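Local coordinates for protein 432aa long hypothetical deoxyribodipyrimidine photolyase (Sulfolobus tokodaii, PDB 2E0I) that probably repairs ultraviolet-damaged DNA by light-driven splitting of pyrimidine dimers, carrying two FAD molecules, one of which may serve as a light-harvesting antenna, at residues L301-I307 with Y333-V339; A79-S84 with K109-V113. Residue numbers count along the deposited sequence, not the author numbering.

Contact 1. Residues L301-I307 with Y333-V339; sequences LNSTGYI and YFATKLV. With FAD (flavin-adenine dinucleotide), chain E.
In the helical FAD-binding domain of the photolyase fold, the C-terminal end of helix 292-304 meets residues 333-339 beside the flavin cofactor. Gly305 N still closes the helix on Leu301 O (2.6 Å), but Gly305 itself leaves helical geometry with phi 79° and psi 16°, its CA 4.6 Å from Leu338 CA. A CB here would clash with Lys337 O. Gly305 O is taken by Val339 N (2.8 Å, 159°), and Leu338 CA adds a CA-H...O contact to Gly305 O at 3.4 Å. Asn302 (m) is satisfied at both ends: OD1 accepts a very short bond from Tyr333 OH (2.4 Å; Tyr333 chi1 t), and ND2 donates to Lys285 O. Thr304 O is met by Ser182 OG, Ile307 O by Arg312 NH1 and Leu338 O by Ser47 OG. Leu301 (t, p) packs CD2 on Phe334 CE1 (3.5 Å) and CD1 on Leu338 CD1 (3.4 Å) and Lys337 CB (3.6 Å). Extended Tyr306 (chi1 t) reaches the cofactor's phosphate, its OH donating to FAD O2P at 2.9 Å.

Contact 2. Residues A79-S84 with K109-V113; sequences AEKVVS and KIRKV
Segments 79-84 and 109-113 are both regular alpha-helix and run side by side in the same direction, their axes 8.8 Å apart at closest and inclined by 19° (signed crossing angle -19°). The register is set by Glu80 opposite Ile110 (CA to CA 4.8 Å) and Ser84 opposite Val113 (6.2 Å).

Glu80 has the most area buried. Its side chain (chi1 p, chi2 m) bends along the interface so that OE2 lies 3.2 Å from Lys109 NZ, a hydrogen-bonded salt bridge, and also 3.2 Å from Lys109 CD. The stronger partner of this carboxylate is Arg38, which salt-bridges the same OE2 through NH1, so one acidic oxygen is shared between two basic groups.

Such near-parallel neighbours are characteristic of the alpha/beta domain of photolyases, a Rossmann-like fold of the HUP clan with strand order 3-2-1-4-5. Helix 79-86 lies in the beta-alpha-beta crossover from strand 73-76 to strand 92-96, and helix 101-115 in the next one, to strand 120-124.

Ile110 (m, t) is wedged against the first turn of helix 79-86: CD1 lies 4.0 Å from Ala79 CB, CG1 4.0 Å from Glu80 CA, and CG2 3.9 Å from Val83 CG2. One turn on, Val113 (t) points toward the partner helix. Val113 CG1 sits 4.1 Å from Val83 CG1 and 3.7 Å from Ser84 CA. Val113 CG2 rests 4.1 Å from Glu80 O, a carbonyl oxygen already bonded to Ser84 N at 3.1 Å.

How the contacts relate
From the N terminus, contact 2 comes first. Residues 85-108 leave helix 79-86, pass through strand 92-96 and return in helix 101-115, so the contact closes a loop that encloses one strand of the parallel sheet. Contact 1 opens and closes much later, in the helical domain: the 25 residues between its segments hold helix 309-322 and the beginning of helix 327-337, and no strand. The two loops follow in series, neither crossing nor nesting. The centres of contact 1 and contact 2 are 32 Å apart, and the nearest atoms of the two contacts about 20 Å. Contact 2 ties two crossover helices of the alpha/beta domain together, whereas contact 1 joins helix ends lining a flavin pocket.

Contact 1. Residues L301-I307 with Y333-V339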
ATOM      1  N   LEU A 301      12.020   3.350  -7.643  1.00 22.81           N
ATOM      2  CA  LEU A 301      10.668   2.813  -7.603  1.00 21.15           C
ATOM      3  C   LEU A 301      10.428   1.856  -8.769  1.00 21.56           C
ATOM      4  O   LEU A 301       9.896   0.770  -8.574  1.00 21.28           O
ATOM      5  CB  LEU A 301       9.644   3.959  -7.648  1.00 20.48           C
ATOM      6  CG  LEU A 301       8.203   3.631  -8.078  1.00 20.21           C
ATOM      7  CD1 LEU A 301       7.550   2.725  -7.048  1.00 19.10           C
ATOM      8  CD2 LEU A 301       7.399   4.917  -8.248  1.00 19.44           C
ATOM      9  N   ASN A 302      10.831   2.244  -9.976  1.00 21.91           N
ATOM     10  CA  ASN A 302      10.594   1.389 -11.136  1.00 23.24           C
ATOM     11  C   ASN A 302      11.268   0.028 -11.088  1.00 23.14           C
ATOM     12  O   ASN A 302      10.682  -0.981 -11.468  1.00 23.49           O
ATOM     13  CB  ASN A 302      10.988   2.100 -12.438  1.00 24.48           C
ATOM     14  CG  ASN A 302      10.037   3.241 -12.796  1.00 27.64           C
ATOM     15  OD1 ASN A 302       8.818   3.088 -12.736  1.00 28.25           O
ATOM     16  ND2 ASN A 302      10.596   4.389 -13.182  1.00 28.16           N
ATOM     17  N   SER A 303      12.497  -0.020 -10.610  1.00 23.53           N
ATOM     18  CA  SER A 303      13.187  -1.285 -10.580  1.00 23.69           C
ATOM     19  C   SER A 303      13.021  -2.005  -9.271  1.00 23.42           C
ATOM     20  O   SER A 303      13.258  -3.199  -9.189  1.00 25.42           O
ATOM     21  CB  SER A 303      14.660  -1.072 -10.831  1.00 24.41           C
ATOM     22  OG  SER A 303      15.208  -0.413  -9.719  1.00 26.22           O
ATOM     23  N   THR A 304      12.598  -1.296  -8.242  1.00 23.56           N
ATOM     24  CA  THR A 304      12.455  -1.926  -6.948  1.00 22.94           C
ATOM     25  C   THR A 304      11.013  -2.044  -6.433  1.00 22.59           C
ATOM     26  O   THR A 304      10.691  -2.958  -5.667  1.00 21.70           O
ATOM     27  CB  THR A 304      13.307  -1.170  -5.931  1.00 22.10           C
ATOM     28  OG1 THR A 304      13.431  -1.957  -4.753  1.00 27.58           O
ATOM     29  CG2 THR A 304      12.659   0.134  -5.559  1.00 22.89           C
ATOM     30  N   GLY A 305      10.152  -1.121  -6.858  1.00 22.27           N
ATOM     31  CA  GLY A 305       8.769  -1.125  -6.410  1.00 21.16           C
ATOM     32  C   GLY A 305       8.626  -0.524  -5.021  1.00 20.10           C
ATOM     33  O   GLY A 305       7.602  -0.688  -4.355  1.00 18.70           O
ATOM     34  N   TYR A 306       9.660   0.192  -4.591  1.00 20.17           N
ATOM     35  CA  TYR A 306       9.677   0.815  -3.276  1.00 20.38           C
ATOM     36  C   TYR A 306      10.515   2.102  -3.252  1.00 20.51           C
ATOM     37  O   TYR A 306      11.448   2.256  -4.026  1.00 19.73           O
ATOM     38  CB  TYR A 306      10.244  -0.181  -2.247  1.00 20.22           C
ATOM     39  CG  TYR A 306      10.498   0.428  -0.886  1.00 21.49           C
ATOM     40  CD1 TYR A 306       9.515   0.412   0.109  1.00 22.30           C
ATOM     41  CD2 TYR A 306      11.685   1.117  -0.626  1.00 21.82           C
ATOM     42  CE1 TYR A 306       9.706   1.074   1.328  1.00 21.78           C
ATOM     43  CE2 TYR A 306      11.884   1.786   0.583  1.00 21.66           C
ATOM     44  CZ  TYR A 306      10.894   1.765   1.551  1.00 22.86           C
ATOM     45  OH  TYR A 306      11.087   2.473   2.719  1.00 25.02           O
ATOM     46  N   ILE A 307      10.149   3.020  -2.361  1.00 20.81           N
ATOM     47  CA  ILE A 307      10.860   4.275  -2.122  1.00 21.81           C
ATOM     48  C   ILE A 307      10.350   4.772  -0.784  1.00 22.47           C
ATOM     49  O   ILE A 307       9.173   4.610  -0.480  1.00 23.60           O
ATOM     50  CB  ILE A 307      10.601   5.364  -3.196  1.00 21.55           C
ATOM     51  CG1 ILE A 307       9.123   5.441  -3.545  1.00 23.13           C
ATOM     52  CG2 ILE A 307      11.450   5.099  -4.412  1.00 23.26           C
ATOM     53  CD1 ILE A 307       8.787   6.557  -4.520  1.00 22.27           C
ATOM     54  N   TYR A 333      -0.277   5.415 -11.582  1.00 18.48           N
ATOM     55  CA  TYR A 333       1.055   4.950 -11.908  1.00 16.96           C
ATOM     56  C   TYR A 333       1.697   4.249 -10.703  1.00 17.75           C
ATOM     57  O   TYR A 333       2.282   3.169 -10.840  1.00 19.01           O
ATOM     58  CB  TYR A 333       1.929   6.104 -12.361  1.00 15.70           C
ATOM     59  CG  TYR A 333       3.277   5.623 -12.788  1.00 13.63           C
ATOM     60  CD1 TYR A 333       3.416   4.814 -13.912  1.00 12.93           C
ATOM     61  CD2 TYR A 333       4.410   5.917 -12.035  1.00 13.76           C
ATOM     62  CE1 TYR A 333       4.650   4.302 -14.274  1.00 13.64           C
ATOM     63  CE2 TYR A 333       5.658   5.412 -12.387  1.00 14.55           C
ATOM     64  CZ  TYR A 333       5.766   4.605 -13.507  1.00 15.64           C
ATOM     65  OH  TYR A 333       6.991   4.099 -13.852  1.00 17.89           O
ATOM     66  N   PHE A 334       1.597   4.868  -9.528  1.00 16.30           N
ATOM     67  CA  PHE A 334       2.139   4.290  -8.304  1.00 15.28           C
ATOM     68  C   PHE A 334       1.511   2.938  -8.023  1.00 14.24           C
ATOM     69  O   PHE A 334       2.201   2.012  -7.614  1.00 13.43           O
ATOM     70  CB  PHE A 334       1.866   5.203  -7.106  1.00 16.13           C
ATOM     71  CG  PHE A 334       3.021   6.091  -6.735  1.00 17.04           C
ATOM     72  CD1 PHE A 334       3.944   6.509  -7.699  1.00 16.32           C
ATOM     73  CD2 PHE A 334       3.165   6.541  -5.424  1.00 17.45           C
ATOM     74  CE1 PHE A 334       4.985   7.357  -7.365  1.00 15.70           C
ATOM     75  CE2 PHE A 334       4.208   7.398  -5.078  1.00 16.63           C
ATOM     76  CZ  PHE A 334       5.120   7.806  -6.055  1.00 17.00           C
ATOM     77  N   ALA A 335       0.200   2.840  -8.231  1.00 14.36           N
ATOM     78  CA  ALA A 335      -0.529   1.593  -7.988  1.00 16.77           C
ATOM     79  C   ALA A 335       0.069   0.498  -8.860  1.00 17.47           C
ATOM     80  O   ALA A 335      -0.009  -0.702  -8.570  1.00 19.62           O
ATOM     81  CB  ALA A 335      -2.025   1.770  -8.314  1.00 13.90           C
ATOM     82  N   THR A 336       0.710   0.945  -9.919  1.00 16.35           N
ATOM     83  CA  THR A 336       1.313   0.063 -10.876  1.00 15.13           C
ATOM     84  C   THR A 336       2.696  -0.397 -10.501  1.00 15.37           C
ATOM     85  O   THR A 336       3.169  -1.395 -11.012  1.00 16.47           O
ATOM     86  CB  THR A 336       1.321   0.778 -12.230  1.00 15.21           C
ATOM     87  OG1 THR A 336       0.191   0.329 -12.979  1.00 16.59           O
ATOM     88  CG2 THR A 336       2.605   0.561 -12.992  1.00 15.01           C
ATOM     89  N   LYS A 337       3.345   0.305  -9.587  1.00 17.08           N
ATOM     90  CA  LYS A 337       4.708  -0.057  -9.230  1.00 18.06           C
ATOM     91  C   LYS A 337       4.956  -0.449  -7.789  1.00 18.42           C
ATOM     92  O   LYS A 337       5.797  -1.301  -7.517  1.00 18.16           O
ATOM     93  CB  LYS A 337       5.641   1.090  -9.588  1.00 19.40           C
ATOM     94  CG  LYS A 337       5.657   1.427 -11.063  1.00 22.24           C
ATOM     95  CD  LYS A 337       6.223   0.267 -11.844  1.00 24.14           C
ATOM     96  CE  LYS A 337       6.579   0.655 -13.255  1.00 25.18           C
ATOM     97  NZ  LYS A 337       7.697  -0.234 -13.717  1.00 28.90           N
ATOM     98  N   LEU A 338       4.234   0.184  -6.870  1.00 17.99           N
ATOM     99  CA  LEU A 338       4.392  -0.084  -5.444  1.00 17.71           C
ATOM    100  C   LEU A 338       4.221  -1.549  -5.034  1.00 17.33           C
ATOM    101  O   LEU A 338       3.228  -2.196  -5.358  1.00 17.70           O
ATOM    102  CB  LEU A 338       3.414   0.790  -4.649  1.00 17.56           C
ATOM    103  CG  LEU A 338       3.870   2.123  -4.041  1.00 17.79           C
ATOM    104  CD1 LEU A 338       5.186   2.604  -4.629  1.00 15.64           C
ATOM    105  CD2 LEU A 338       2.762   3.137  -4.250  1.00 17.27           C
ATOM    106  N   VAL A 339       5.207  -2.073  -4.321  1.00 16.65           N
ATOM    107  CA  VAL A 339       5.131  -3.441  -3.844  1.00 15.93           C
ATOM    108  C   VAL A 339       4.123  -3.449  -2.694  1.00 16.97           C
ATOM    109  O   VAL A 339       3.559  -4.493  -2.363  1.00 16.44           O
ATOM    110  CB  VAL A 339       6.503  -3.934  -3.301  1.00 16.40           C
ATOM    111  CG1 VAL A 339       6.929  -3.086  -2.110  1.00 16.57           C
ATOM    112  CG2 VAL A 339       6.414  -5.394  -2.877  1.00 14.85           C
TER
HETATM  113  PA  FAD E1100       8.913   3.716   7.381  1.00 29.54           P
HETATM  114  O1A FAD E1100       9.964   2.773   7.829  1.00 31.28           O
HETATM  115  O2A FAD E1100       8.861   5.154   7.719  1.00 31.16           O
HETATM  116  O5B FAD E1100       7.797   3.183   8.412  1.00 31.26           O
HETATM  117  C5B FAD E1100       6.718   4.013   8.850  1.00 32.36           C
HETATM  118  C4B FAD E1100       5.412   3.216   8.847  1.00 34.14           C
HETATM  119  O4B FAD E1100       4.301   4.025   9.267  1.00 35.85           O
HETATM  120  C3B FAD E1100       5.106   2.740   7.425  1.00 34.99           C
HETATM  121  O3B FAD E1100       5.599   1.407   7.272  1.00 33.17           O
HETATM  122  C2B FAD E1100       3.580   2.691   7.467  1.00 35.21           C
HETATM  123  O2B FAD E1100       3.154   1.554   8.219  1.00 38.01           O
HETATM  124  C1B FAD E1100       3.291   3.976   8.244  1.00 35.68           C
HETATM  125  N9A FAD E1100       3.404   5.179   7.386  1.00 34.64           N
HETATM  126  C8A FAD E1100       4.459   5.983   7.268  1.00 33.40           C
HETATM  127  N7A FAD E1100       4.152   7.010   6.477  1.00 33.44           N
HETATM  128  C5A FAD E1100       2.891   6.859   6.085  1.00 33.54           C
HETATM  129  C6A FAD E1100       2.023   7.582   5.272  1.00 32.04           C
HETATM  130  N6A FAD E1100       2.408   8.721   4.707  1.00 30.60           N
HETATM  131  N1A FAD E1100       0.781   7.117   5.070  1.00 31.20           N
HETATM  132  C2A FAD E1100       0.363   5.994   5.627  1.00 30.40           C
HETATM  133  N3A FAD E1100       1.158   5.285   6.410  1.00 30.27           N
HETATM  134  C4A FAD E1100       2.414   5.687   6.656  1.00 33.30           C
HETATM  135  N1  FAD E1100       2.093   3.357   1.875  1.00 23.25           N
HETATM  136  C2  FAD E1100       1.538   2.110   1.562  1.00 24.48           C
HETATM  137  O2  FAD E1100       1.625   1.170   2.348  1.00 25.23           O
HETATM  138  N3  FAD E1100       0.924   1.911   0.319  1.00 26.07           N
HETATM  139  C4  FAD E1100       0.879   2.962  -0.604  1.00 24.57           C
HETATM  140  O4  FAD E1100       0.290   2.806  -1.672  1.00 23.75           O
HETATM  141  C4X FAD E1100       1.447   4.194  -0.294  1.00 24.01           C
HETATM  142  N5  FAD E1100       1.471   5.205  -1.261  1.00 24.96           N
HETATM  143  C5X FAD E1100       2.021   6.458  -0.958  1.00 24.55           C
HETATM  144  C6  FAD E1100       2.017   7.453  -1.930  1.00 22.01           C
HETATM  145  C7  FAD E1100       2.527   8.712  -1.631  1.00 23.91           C
HETATM  146  C7M FAD E1100       2.483   9.797  -2.710  1.00 24.69           C
HETATM  147  C8  FAD E1100       3.046   8.969  -0.363  1.00 22.82           C
HETATM  148  C8M FAD E1100       3.589  10.352   0.004  1.00 23.13           C
HETATM  149  C9  FAD E1100       3.046   7.966   0.602  1.00 23.48           C
HETATM  150  C9A FAD E1100       2.528   6.705   0.317  1.00 25.13           C
HETATM  151  N10 FAD E1100       2.503   5.688   1.290  1.00 24.65           N
HETATM  152  C10 FAD E1100       2.051   4.404   0.944  1.00 23.77           C
HETATM  153  C1' FAD E1100       2.988   5.957   2.668  1.00 22.81           C
HETATM  154  C2' FAD E1100       4.465   5.694   2.977  1.00 24.46           C
HETATM  155  O2' FAD E1100       5.302   6.378   2.042  1.00 24.04           O
HETATM  156  C3' FAD E1100       4.804   4.201   2.993  1.00 26.29           C
HETATM  157  O3' FAD E1100       3.924   3.526   3.896  1.00 28.37           O
HETATM  158  C4' FAD E1100       6.244   3.964   3.454  1.00 26.48           C
HETATM  159  O4' FAD E1100       7.157   4.666   2.606  1.00 26.67           O
HETATM  160  C5' FAD E1100       6.587   2.472   3.438  1.00 27.16           C
HETATM  161  O5' FAD E1100       7.962   2.255   3.772  1.00 28.99           O
HETATM  162  P   FAD E1100       8.421   1.897   5.273  1.00 27.24           P
HETATM  163  O1P FAD E1100       7.571   0.786   5.757  1.00 28.14           O
HETATM  164  O2P FAD E1100       9.887   1.697   5.245  1.00 28.17           O
HETATM  165  O3P FAD E1100       8.057   3.233   6.101  1.00 30.28           O

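Contact 2. Residues A79-S84 with K109-V113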
ATOM      1  N   ALA A  79     -14.839 -13.853  -6.599  1.00 31.66           N
ATOM      2  CA  ALA A  79     -15.224 -14.316  -5.271  1.00 31.78           C
ATOM      3  C   ALA A  79     -16.676 -14.778  -5.131  1.00 32.63           C
ATOM      4  O   ALA A  79     -16.924 -15.929  -4.769  1.00 32.32           O
ATOM      5  CB  ALA A  79     -14.934 -13.233  -4.257  1.00 32.13           C
ATOM      6  N   GLU A  80     -17.628 -13.887  -5.400  1.00 33.02           N
ATOM      7  CA  GLU A  80     -19.041 -14.242  -5.280  1.00 34.89           C
ATOM      8  C   GLU A  80     -19.420 -15.476  -6.109  1.00 34.01           C
ATOM      9  O   GLU A  80     -20.121 -16.365  -5.616  1.00 34.93           O
ATOM     10  CB  GLU A  80     -19.945 -13.047  -5.660  1.00 37.31           C
ATOM     11  CG  GLU A  80     -19.559 -12.305  -6.937  1.00 40.16           C
ATOM     12  CD  GLU A  80     -18.541 -11.214  -6.676  1.00 42.50           C
ATOM     13  OE1 GLU A  80     -17.516 -11.505  -6.018  1.00 41.88           O
ATOM     14  OE2 GLU A  80     -18.768 -10.064  -7.127  1.00 43.69           O
ATOM     15  N   LYS A  81     -18.961 -15.537  -7.356  1.00 32.58           N
ATOM     16  CA  LYS A  81     -19.265 -16.680  -8.205  1.00 32.72           C
ATOM     17  C   LYS A  81     -18.601 -17.967  -7.713  1.00 32.09           C
ATOM     18  O   LYS A  81     -19.176 -19.040  -7.831  1.00 32.76           O
ATOM     19  CB  LYS A  81     -18.855 -16.388  -9.647  1.00 33.98           C
ATOM     20  CG  LYS A  81     -19.681 -15.289 -10.271  1.00 35.41           C
ATOM     21  CD  LYS A  81     -19.185 -14.912 -11.646  1.00 37.65           C
ATOM     22  CE  LYS A  81     -19.968 -13.707 -12.138  1.00 40.31           C
ATOM     23  NZ  LYS A  81     -19.239 -12.928 -13.184  1.00 43.31           N
ATOM     24  N   VAL A  82     -17.396 -17.860  -7.159  1.00 30.85           N
ATOM     25  CA  VAL A  82     -16.699 -19.033  -6.654  1.00 29.93           C
ATOM     26  C   VAL A  82     -17.455 -19.651  -5.496  1.00 30.64           C
ATOM     27  O   VAL A  82     -17.705 -20.854  -5.491  1.00 30.87           O
ATOM     28  CB  VAL A  82     -15.292 -18.686  -6.179  1.00 28.57           C
ATOM     29  CG1 VAL A  82     -14.680 -19.877  -5.441  1.00 26.58           C
ATOM     30  CG2 VAL A  82     -14.444 -18.296  -7.367  1.00 27.93           C
ATOM     31  N   VAL A  83     -17.805 -18.828  -4.512  1.00 31.51           N
ATOM     32  CA  VAL A  83     -18.553 -19.287  -3.340  1.00 33.24           C
ATOM     33  C   VAL A  83     -19.769 -20.026  -3.851  1.00 33.93           C
ATOM     34  O   VAL A  83     -20.053 -21.160  -3.451  1.00 33.65           O
ATOM     35  CB  VAL A  83     -19.043 -18.092  -2.485  1.00 33.87           C
ATOM     36  CG1 VAL A  83     -20.035 -18.559  -1.427  1.00 33.63           C
ATOM     37  CG2 VAL A  83     -17.852 -17.402  -1.839  1.00 34.07           C
ATOM     38  N   SER A  84     -20.477 -19.355  -4.752  1.00 33.99           N
ATOM     39  CA  SER A  84     -21.663 -19.898  -5.357  1.00 35.18           C
ATOM     40  C   SER A  84     -21.467 -21.323  -5.921  1.00 36.15           C
ATOM     41  O   SER A  84     -22.213 -22.227  -5.570  1.00 36.07           O
ATOM     42  CB  SER A  84     -22.130 -18.937  -6.449  1.00 34.27           C
ATOM     43  OG  SER A  84     -23.317 -19.396  -7.065  1.00 37.00           O
ATOM     44  N   LYS A 109     -22.208  -9.254  -2.206  1.00 34.09           N
ATOM     45  CA  LYS A 109     -22.607 -10.315  -3.095  1.00 33.51           C
ATOM     46  C   LYS A 109     -22.383 -11.658  -2.437  1.00 33.40           C
ATOM     47  O   LYS A 109     -23.216 -12.552  -2.569  1.00 34.37           O
ATOM     48  CB  LYS A 109     -21.855 -10.231  -4.427  1.00 34.31           C
ATOM     49  CG  LYS A 109     -22.104  -8.922  -5.167  1.00 36.94           C
ATOM     50  CD  LYS A 109     -21.753  -9.000  -6.647  1.00 39.06           C
ATOM     51  CE  LYS A 109     -21.423  -7.615  -7.233  1.00 41.28           C
ATOM     52  NZ  LYS A 109     -20.050  -7.119  -6.820  1.00 42.39           N
ATOM     53  N   ILE A 110     -21.278 -11.823  -1.718  1.00 32.99           N
ATOM     54  CA  ILE A 110     -21.050 -13.116  -1.072  1.00 32.35           C
ATOM     55  C   ILE A 110     -22.135 -13.343  -0.019  1.00 32.71           C
ATOM     56  O   ILE A 110     -22.587 -14.472   0.191  1.00 30.89           O
ATOM     57  CB  ILE A 110     -19.652 -13.208  -0.400  1.00 30.99           C
ATOM     58  CG1 ILE A 110     -18.554 -13.083  -1.458  1.00 30.44           C
ATOM     59  CG2 ILE A 110     -19.508 -14.548   0.318  1.00 26.23           C
ATOM     60  CD1 ILE A 110     -17.143 -13.038  -0.884  1.00 29.31           C
ATOM     61  N   ARG A 111     -22.560 -12.259   0.631  1.00 33.42           N
ATOM     62  CA  ARG A 111     -23.594 -12.358   1.647  1.00 34.82           C
ATOM     63  C   ARG A 111     -24.901 -12.826   1.018  1.00 35.54           C
ATOM     64  O   ARG A 111     -25.549 -13.744   1.525  1.00 36.88           O
ATOM     65  CB  ARG A 111     -23.795 -11.021   2.347  1.00 34.84           C
ATOM     66  CG  ARG A 111     -24.795 -11.111   3.474  1.00 37.28           C
ATOM     67  CD  ARG A 111     -24.822  -9.850   4.294  1.00 39.37           C
ATOM     68  NE  ARG A 111     -23.599  -9.675   5.076  1.00 43.27           N
ATOM     69  CZ  ARG A 111     -23.204 -10.490   6.053  1.00 44.75           C
ATOM     70  NH1 ARG A 111     -23.938 -11.552   6.372  1.00 45.46           N
ATOM     71  NH2 ARG A 111     -22.079 -10.240   6.720  1.00 43.49           N
ATOM     72  N   LYS A 112     -25.289 -12.204  -0.089  1.00 35.87           N
ATOM     73  CA  LYS A 112     -26.503 -12.616  -0.782  1.00 37.19           C
ATOM     74  C   LYS A 112     -26.453 -14.110  -1.144  1.00 37.39           C
ATOM     75  O   LYS A 112     -27.380 -14.858  -0.860  1.00 38.44           O
ATOM     76  CB  LYS A 112     -26.690 -11.791  -2.047  1.00 37.93           C
ATOM     77  CG  LYS A 112     -27.306 -10.430  -1.808  1.00 40.47           C
ATOM     78  CD  LYS A 112     -27.745  -9.790  -3.128  1.00 44.36           C
ATOM     79  CE  LYS A 112     -28.443 -10.809  -4.069  1.00 47.19           C
ATOM     80  NZ  LYS A 112     -29.466 -11.686  -3.387  1.00 48.28           N
ATOM     81  N   VAL A 113     -25.364 -14.537  -1.765  1.00 37.66           N
ATOM     82  CA  VAL A 113     -25.200 -15.928  -2.146  1.00 38.32           C
ATOM     83  C   VAL A 113     -25.268 -16.840  -0.923  1.00 39.51           C
ATOM     84  O   VAL A 113     -25.742 -17.980  -1.010  1.00 38.89           O
ATOM     85  CB  VAL A 113     -23.850 -16.133  -2.856  1.00 37.57           C
ATOM     86  CG1 VAL A 113     -23.619 -17.614  -3.157  1.00 37.10           C
ATOM     87  CG2 VAL A 113     -23.825 -15.316  -4.124  1.00 37.40           C
TER